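Local coordinates for citrate lyase subunit beta-like protein (PDB 6CHU), which is a magnesium-dependent lyase of the HpcH/HpaI aldolase family, a bifunctional enzyme of itaconate dissimilation and leucine catabolism in Mycobacterium tuberculosis, at the interface of chains A and B. Coordinates in Å, arbitrary orientation; residue numbers count along the deposited sequence, not the author numbering. Chains: chain A/B, Citrate lyase subunit beta-like protein.

The interface of chains A and B. Residues chain A 175-176, 179-180, 209-210; chain B 122, 147, 150-151, 166.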
ATOM      1  N   LEU A 175       8.376   1.914   6.027  1.00 18.71           N
ATOM      2  CA  LEU A 175       8.339   1.506   7.430  1.00 17.81           C
ATOM      3  C   LEU A 175       8.216  -0.010   7.553  1.00 18.03           C
ATOM      4  O   LEU A 175       8.934  -0.654   8.332  1.00 21.45           O
ATOM      5  CB  LEU A 175       7.168   2.196   8.124  1.00 18.32           C
ATOM      6  CG  LEU A 175       6.898   1.743   9.557  1.00 21.72           C
ATOM      7  CD1 LEU A 175       8.122   2.005  10.433  1.00 20.91           C
ATOM      8  CD2 LEU A 175       5.648   2.434  10.129  1.00 20.55           C
ATOM      9  N   LEU A 176       7.325  -0.600   6.761  1.00 19.37           N
ATOM     10  CA  LEU A 176       7.117  -2.042   6.836  1.00 17.51           C
ATOM     11  C   LEU A 176       8.326  -2.811   6.306  1.00 15.69           C
ATOM     12  O   LEU A 176       8.743  -3.815   6.904  1.00 18.96           O
ATOM     13  CB  LEU A 176       5.848  -2.410   6.066  1.00 17.07           C
ATOM     14  CG  LEU A 176       4.543  -1.911   6.696  1.00 18.96           C
ATOM     15  CD1 LEU A 176       3.420  -1.981   5.652  1.00 18.53           C
ATOM     16  CD2 LEU A 176       4.183  -2.733   7.925  1.00 22.46           C
ATOM     17  N   SER A 179      11.166  -2.588   8.908  0.55 19.54           N
ATOM     18  CA  SER A 179      10.929  -3.360  10.116  0.55 20.16           C
ATOM     19  C   SER A 179      10.908  -4.859   9.841  0.55 20.49           C
ATOM     20  O   SER A 179      11.298  -5.648  10.707  0.55 21.70           O
ATOM     21  CB  SER A 179       9.622  -2.906  10.768  0.55 21.20           C
ATOM     22  OG  SER A 179       9.446  -3.534  12.022  0.55 20.44           O
ATOM     23  N   ALA A 180      10.488  -5.268   8.639  1.00 19.46           N
ATOM     24  CA  ALA A 180      10.460  -6.689   8.299  1.00 19.88           C
ATOM     25  C   ALA A 180      11.855  -7.296   8.295  1.00 22.15           C
ATOM     26  O   ALA A 180      12.003  -8.511   8.474  1.00 24.47           O
ATOM     27  CB  ALA A 180       9.826  -6.894   6.923  1.00 18.82           C
ATOM     28  N   VAL A 209       3.849   5.104  15.234  1.00 22.42           N
ATOM     29  CA  VAL A 209       3.790   3.870  14.442  1.00 22.07           C
ATOM     30  C   VAL A 209       5.125   3.144  14.385  1.00 25.01           C
ATOM     31  O   VAL A 209       5.213   2.074  13.761  1.00 25.70           O
ATOM     32  CB  VAL A 209       3.274   4.131  13.010  1.00 21.49           C
ATOM     33  CG1 VAL A 209       1.871   4.755  13.064  1.00 21.03           C
ATOM     34  CG2 VAL A 209       4.256   5.002  12.198  1.00 19.47           C
ATOM     35  N   GLY A 210       6.168   3.688  14.997  1.00 25.24           N
ATOM     36  CA  GLY A 210       7.422   2.981  15.130  1.00 22.40           C
ATOM     37  C   GLY A 210       8.549   3.396  14.210  1.00 21.93           C
ATOM     38  O   GLY A 210       9.520   2.638  14.074  1.00 20.80           O
TER
ATOM     39  N   ALA B 122       5.306  -6.577  10.557  1.00 16.90           N
ATOM     40  CA  ALA B 122       5.783  -6.055   9.279  1.00 18.53           C
ATOM     41  C   ALA B 122       6.157  -7.177   8.321  1.00 20.35           C
ATOM     42  O   ALA B 122       5.851  -7.102   7.127  1.00 19.36           O
ATOM     43  CB  ALA B 122       6.974  -5.127   9.502  1.00 19.72           C
ATOM     44  N   LEU B 147       0.696  -5.297  15.363  1.00 20.79           N
ATOM     45  CA  LEU B 147       1.447  -4.648  14.290  1.00 18.96           C
ATOM     46  C   LEU B 147       2.227  -3.458  14.834  1.00 21.64           C
ATOM     47  O   LEU B 147       3.449  -3.370  14.672  1.00 19.50           O
ATOM     48  CB  LEU B 147       0.502  -4.219  13.167  1.00 20.48           C
ATOM     49  CG  LEU B 147       1.157  -3.386  12.061  1.00 21.94           C
ATOM     50  CD1 LEU B 147       2.144  -4.226  11.280  1.00 17.32           C
ATOM     51  CD2 LEU B 147       0.105  -2.759  11.143  1.00 24.07           C
ATOM     52  N   THR B 150       5.037  -4.524  17.452  1.00 23.19           N
ATOM     53  CA  THR B 150       6.243  -5.106  16.877  1.00 22.53           C
ATOM     54  C   THR B 150       6.970  -4.137  15.958  1.00 23.32           C
ATOM     55  O   THR B 150       8.181  -4.282  15.763  1.00 23.87           O
ATOM     56  CB  THR B 150       5.904  -6.411  16.143  1.00 23.93           C
ATOM     57  OG1 THR B 150       4.933  -6.169  15.117  1.00 20.58           O
ATOM     58  CG2 THR B 150       5.337  -7.444  17.122  1.00 25.73           C
ATOM     59  N   LEU B 151       6.269  -3.141  15.404  1.00 20.36           N
ATOM     60  CA  LEU B 151       6.951  -2.050  14.711  1.00 21.51           C
ATOM     61  C   LEU B 151       7.778  -1.193  15.658  1.00 24.19           C
ATOM     62  O   LEU B 151       8.709  -0.521  15.210  1.00 27.19           O
ATOM     63  CB  LEU B 151       5.935  -1.156  13.978  1.00 20.81           C
ATOM     64  CG  LEU B 151       5.291  -1.732  12.712  1.00 19.24           C
ATOM     65  CD1 LEU B 151       4.129  -0.847  12.229  1.00 19.15           C
ATOM     66  CD2 LEU B 151       6.311  -1.896  11.591  1.00 25.12           C
ATOM     67  N   VAL B 166      -0.127   3.340   8.636  1.00 19.96           N
ATOM     68  CA  VAL B 166       0.452   2.011   8.411  1.00 21.27           C
ATOM     69  C   VAL B 166      -0.567   0.924   8.723  1.00 20.81           C
ATOM     70  O   VAL B 166      -0.580  -0.134   8.074  1.00 18.58           O
ATOM     71  CB  VAL B 166       1.769   1.811   9.200  1.00 22.16           C
ATOM     72  CG1 VAL B 166       1.510   1.633  10.700  1.00 25.11           C
ATOM     73  CG2 VAL B 166       2.538   0.604   8.629  1.00 20.57           C
TER
HETATM   74  O   HOH W   1      10.651  -1.208  13.435  0.50 15.87           O
HETATM   75  O   HOH W   2      10.760   1.362  15.823  1.00 28.67           O
HETATM   76  O   HOH W   3      10.363  -3.301  14.401  1.00 41.00           O
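Two helices of one TIM-barrel subunit, 165-180 and 196-209 of chain A, pack against the helix ends of its neighbour in the homotrimer, with B:Leu151 and B:Val166 reaching into the groove between them. B:Leu151 lies at the end of helix 144-151, and its side chain is shared by both chain A helices. Its branch CD2 rests on A:Ser179 CB at 3.6 Å, while CB approaches the backbone oxygen O of A:Val209 at 3.3 Å, a contact and not a hydrogen bond. B:Val166 spreads its two methyls over different partners. With CG1 between the backbone N and the carbonyl carbon (chi1 73°), CG2 stands anti to N, 3.8 Å from A:Leu176 CG, and also touches A:Leu175 CD2, whose side chain crosses the valine at about a right angle. CG1 instead meets A:Val209 CB at 3.8 Å, the two valines running past each other in opposite directions. On the far side of A:Leu176, B:Ala122 CB nestles against the end of helix 165-180, 3.7 Å from A:Ser179 CB.

No direct polar bond joins the chains in this patch; water makes the links. The hydroxyl OG of A:Ser179, turned anti to its backbone N (chi1 -173°), is bridged by one water to B:Leu151 O and by another to B:Thr150 O; these two waters are modelled too close together, so the pair of bridges is doubtful. A further water connects A:Gly210 O with B:Leu151 O, leaving the apolar core bordered by hydrated backbone carbonyls.

The patch is one part of a subunit interface without exact two-fold symmetry: chain A contributes the final turns of helix 165-180 and the end of 196-209 with the loop glycine that follows, and chain B the starts of helices 122-126 and 165-180 and the end of 144-151.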